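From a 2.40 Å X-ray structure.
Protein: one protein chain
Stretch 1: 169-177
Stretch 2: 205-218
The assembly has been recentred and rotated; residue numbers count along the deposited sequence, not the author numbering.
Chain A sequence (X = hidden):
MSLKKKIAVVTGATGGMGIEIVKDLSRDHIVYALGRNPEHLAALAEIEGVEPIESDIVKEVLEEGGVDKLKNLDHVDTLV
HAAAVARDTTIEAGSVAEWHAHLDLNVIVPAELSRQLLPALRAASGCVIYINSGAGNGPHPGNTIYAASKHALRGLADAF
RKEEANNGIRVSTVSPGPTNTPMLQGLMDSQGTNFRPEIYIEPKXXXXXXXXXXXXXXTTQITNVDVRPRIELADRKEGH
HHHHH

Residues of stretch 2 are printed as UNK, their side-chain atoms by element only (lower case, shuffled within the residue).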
# COMPACT_ATOMS: atom_id res chain seq x y z
N ILE A 169 -1.25 -1.65 -24.83
CA ILE A 169 -2.38 -1.97 -23.97
C ILE A 169 -2.41 -1.14 -22.68
O ILE A 169 -1.39 -0.97 -22.00
CB ILE A 169 -2.43 -3.47 -23.61
CG1 ILE A 169 -2.61 -4.32 -24.89
CG2 ILE A 169 -3.52 -3.75 -22.54
CD1 ILE A 169 -2.60 -5.81 -24.66
N ARG A 170 -3.59 -0.60 -22.37
CA ARG A 170 -3.78 0.10 -21.14
C ARG A 170 -4.56 -0.78 -20.18
O ARG A 170 -5.49 -1.53 -20.58
CB ARG A 170 -4.45 1.48 -21.37
CG ARG A 170 -3.62 2.36 -22.36
CD ARG A 170 -4.10 3.81 -22.39
NE ARG A 170 -5.39 4.00 -23.04
CZ ARG A 170 -5.96 5.18 -23.30
NH1 ARG A 170 -5.36 6.34 -22.95
NH2 ARG A 170 -7.14 5.22 -23.89
N VAL A 171 -4.17 -0.71 -18.91
CA VAL A 171 -4.74 -1.56 -17.91
C VAL A 171 -5.19 -0.68 -16.76
O VAL A 171 -4.45 0.18 -16.31
CB VAL A 171 -3.77 -2.61 -17.45
CG1 VAL A 171 -4.48 -3.54 -16.45
CG2 VAL A 171 -3.29 -3.45 -18.63
N SER A 172 -6.42 -0.89 -16.30
CA SER A 172 -6.98 -0.06 -15.29
C SER A 172 -7.85 -0.83 -14.29
O SER A 172 -8.50 -1.82 -14.64
CB SER A 172 -7.74 1.07 -15.94
OG SER A 172 -8.24 1.93 -14.94
N THR A 173 -7.85 -0.36 -13.05
CA THR A 173 -8.67 -0.94 -12.03
C THR A 173 -9.59 0.08 -11.47
O THR A 173 -9.19 1.13 -11.02
CB THR A 173 -7.84 -1.46 -10.85
OG1 THR A 173 -7.03 -0.38 -10.37
CG2 THR A 173 -6.94 -2.58 -11.30
N VAL A 174 -10.86 -0.22 -11.48
CA VAL A 174 -11.79 0.64 -10.87
C VAL A 174 -12.13 -0.07 -9.58
O VAL A 174 -12.56 -1.21 -9.62
CB VAL A 174 -13.03 0.82 -11.79
CG1 VAL A 174 -14.18 1.52 -11.04
CG2 VAL A 174 -12.60 1.59 -13.07
N SER A 175 -11.91 0.58 -8.43
CA SER A 175 -12.07 -0.13 -7.14
C SER A 175 -13.18 0.43 -6.26
O SER A 175 -12.99 1.41 -5.54
CB SER A 175 -10.78 -0.16 -6.33
OG SER A 175 -9.64 -0.18 -7.17
N PRO A 176 -14.35 -0.18 -6.34
CA PRO A 176 -15.41 0.20 -5.38
C PRO A 176 -15.15 -0.33 -3.96
O PRO A 176 -14.42 -1.31 -3.76
CB PRO A 176 -16.67 -0.47 -5.94
CG PRO A 176 -16.19 -1.32 -7.13
CD PRO A 176 -14.69 -1.35 -7.15
N GLY A 177 -15.75 0.28 -2.96
CA GLY A 177 -15.59 -0.24 -1.61
C GLY A 177 -16.37 0.59 -0.63
O GLY A 177 -16.97 1.58 -1.00
N UNK A 205 -22.24 5.23 -11.84
CA UNK A 205 -20.98 5.90 -11.51
C UNK A 205 -19.78 5.04 -11.89
O UNK A 205 -18.73 5.54 -12.27
c UNK A 205 -20.92 6.24 -10.02
c UNK A 205 -22.22 6.91 -9.48
o UNK A 205 -21.29 9.04 -9.91
c UNK A 205 -22.34 8.34 -9.95
o UNK A 205 -23.46 8.77 -10.35
N UNK A 206 -19.96 3.72 -11.81
CA UNK A 206 -18.97 2.77 -12.31
C UNK A 206 -18.83 2.83 -13.85
O UNK A 206 -17.70 2.91 -14.39
c UNK A 206 -19.42 1.35 -10.27
c UNK A 206 -18.08 1.66 -9.56
c UNK A 206 -19.29 1.35 -11.81
c UNK A 206 -18.21 0.37 -12.30
N UNK A 207 -19.97 2.86 -14.54
CA UNK A 207 -19.98 3.11 -16.00
C UNK A 207 -19.25 4.44 -16.33
O UNK A 207 -18.36 4.44 -17.17
c UNK A 207 -21.40 3.11 -16.55
N UNK A 208 -19.57 5.55 -15.65
CA UNK A 208 -18.79 6.80 -15.82
C UNK A 208 -17.30 6.63 -15.56
O UNK A 208 -16.48 7.22 -16.27
n UNK A 208 -21.53 8.84 -14.31
c UNK A 208 -19.36 7.97 -14.98
o UNK A 208 -21.38 7.69 -16.20
c UNK A 208 -20.85 8.18 -15.23
N UNK A 209 -16.94 5.83 -14.54
CA UNK A 209 -15.53 5.64 -14.26
C UNK A 209 -14.88 4.97 -15.44
O UNK A 209 -13.77 5.34 -15.83
c UNK A 209 -15.29 4.83 -12.97
N UNK A 210 -15.58 3.99 -16.02
CA UNK A 210 -15.06 3.28 -17.19
C UNK A 210 -14.92 4.21 -18.37
O UNK A 210 -13.89 4.25 -19.02
c UNK A 210 -15.55 1.52 -18.93
c UNK A 210 -16.23 -0.04 -16.10
c UNK A 210 -15.26 0.90 -16.55
c UNK A 210 -15.80 1.96 -17.49
N UNK A 211 -15.92 5.04 -18.57
CA UNK A 211 -15.90 6.02 -19.65
C UNK A 211 -14.73 7.00 -19.46
O UNK A 211 -14.01 7.33 -20.38
c UNK A 211 -17.33 7.97 -20.70
n UNK A 211 -16.76 6.50 -24.77
c UNK A 211 -17.69 6.07 -23.94
c UNK A 211 -17.26 6.75 -19.69
c UNK A 211 -16.90 7.58 -22.16
n UNK A 211 -18.53 5.15 -24.36
n UNK A 211 -17.78 6.55 -22.70
N UNK A 212 -14.54 7.49 -18.24
CA UNK A 212 -13.41 8.36 -17.99
C UNK A 212 -12.09 7.66 -18.33
O UNK A 212 -11.14 8.30 -18.80
c UNK A 212 -11.28 8.95 -15.22
c UNK A 212 -13.41 8.79 -16.53
c UNK A 212 -10.76 11.47 -16.24
c UNK A 212 -11.90 10.80 -16.61
c UNK A 212 -12.16 9.52 -16.11
c UNK A 212 -10.15 9.64 -14.80
c UNK A 212 -9.88 10.88 -15.31
N UNK A 213 -12.00 6.35 -18.09
CA UNK A 213 -10.70 5.70 -18.23
C UNK A 213 -10.31 5.54 -19.70
O UNK A 213 -9.16 5.81 -20.12
c UNK A 213 -10.45 4.49 -15.96
c UNK A 213 -10.67 4.32 -17.51
c UNK A 213 -9.61 3.38 -18.14
N UNK A 214 -11.28 5.12 -20.51
CA UNK A 214 -10.99 4.80 -21.91
C UNK A 214 -10.89 6.06 -22.75
O UNK A 214 -10.20 6.08 -23.76
c UNK A 214 -13.40 4.49 -22.76
c UNK A 214 -14.51 3.43 -23.13
c UNK A 214 -12.04 3.83 -22.52
c UNK A 214 -12.22 2.62 -21.63
N UNK A 215 -11.55 7.13 -22.30
CA UNK A 215 -11.49 8.41 -22.98
C UNK A 215 -10.22 9.16 -22.71
O UNK A 215 -9.98 10.16 -23.36
c UNK A 215 -12.67 9.31 -22.57
o UNK A 215 -14.02 8.20 -24.34
o UNK A 215 -14.96 9.75 -23.04
c UNK A 215 -13.97 9.05 -23.38
N UNK A 216 -9.39 8.74 -21.77
CA UNK A 216 -8.14 9.50 -21.49
C UNK A 216 -7.21 9.60 -22.66
O UNK A 216 -7.08 8.66 -23.43
c UNK A 216 -7.38 8.93 -20.31
N UNK A 217 -6.50 10.71 -22.77
CA UNK A 217 -5.66 10.94 -23.94
C UNK A 217 -4.53 9.94 -24.01
O UNK A 217 -4.27 9.22 -23.05
N UNK A 218 -3.80 9.97 -25.12
CA UNK A 218 -2.88 8.91 -25.51
C UNK A 218 -1.60 8.89 -24.73
O UNK A 218 -0.98 7.85 -24.61
o UNK A 218 -2.69 6.76 -28.66
c UNK A 218 -2.52 9.04 -26.99
o UNK A 218 -4.85 6.71 -28.20
c UNK A 218 -3.76 7.32 -28.31
c UNK A 218 -3.67 8.79 -27.95

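Position 205 carries three side-chain carbons, the third bearing two oxygens, and stays out of reach of the strand: Glu-205. At 206 four carbons fork at the first, one arm two carbons long, which makes it Ile-206. Its CA-to-CB bond points sideways, but the end of the long arm comes nearer the strand; its CD1 lies 4.2 Å from Val-174 CG1 and 4.3 Å from Pro-176 CG. Position 207 has one carbon, far from the strand: Ala-207. At 208 two carbons, the second with one oxygen and one nitrogen, again without contact, give Asn-208; the elements alone would set it apart from an aspartate.

Position 209 has a single carbon pointing toward the strand, its CB 4.0 Å from Val-174 CG1. This is Ala-209, and its small side chain sits where the CA atoms of 174 and 209 come within 7.1 Å. Position 210 repeats the forked four-carbon pattern, sideways at its base with its end nearer: Ile-210, whose CG1 is 4.4 Å from Val-174 CG2. At 211 three carbons, a nitrogen and a carbon with two more nitrogens make Arg-211, out of reach of the strand. Position 212, one carbon and a six-carbon ring, is Phe-212, likewise without contact.

Position 213 has three carbons, one carrying the other two, its CA-to-CB bond pointing toward the strand. It is Val-213, with CG2 3.5 Å from Ser-172 OG. Position 214 is another forked four-carbon chain, its CA-to-CB bond pointing away: Ile-214. Arg-170 NH2 lies 3.2 Å from Ile-214 O. At 215 two carbons end in two oxygens, the CA-to-CB bond pointing away: Asp-215, whose OD1 forms a salt bridge with Arg-211 NH2 at 3.3 Å.

Position 216 has one carbon, toward the strand, its CB 4.2 Å from Arg-170 NH1: Ala-216. Position 217 has no side-chain atoms and is Gly-217. Position 218, three carbons with two oxygens on the third, is Glu-218; its CB points away but its end comes nearer.

The contact works by alternation and by a switch in chemistry. Strand and helix run nearly antiparallel at 157°, and residues 170, 172, 174 and 176 face the helix while 171, 173 and 175 face away. Val-174 packs among Ile-206, Ala-209 and Ile-210, a purely apolar patch. At the other end Arg-170 reaches past the helix to a backbone oxygen: NH1 donates a hydrogen bond to Ala-216 O (2.9 Å, 166°), and NH2 adds a weak one to Ala-216 O at 3.5 Å. Here the strand holds the chain after the helix through a backbone carbonyl, so this bond does not use the side chain at that position.

Stretch 2, residues 205-218: EIANAIRFVIDAGE
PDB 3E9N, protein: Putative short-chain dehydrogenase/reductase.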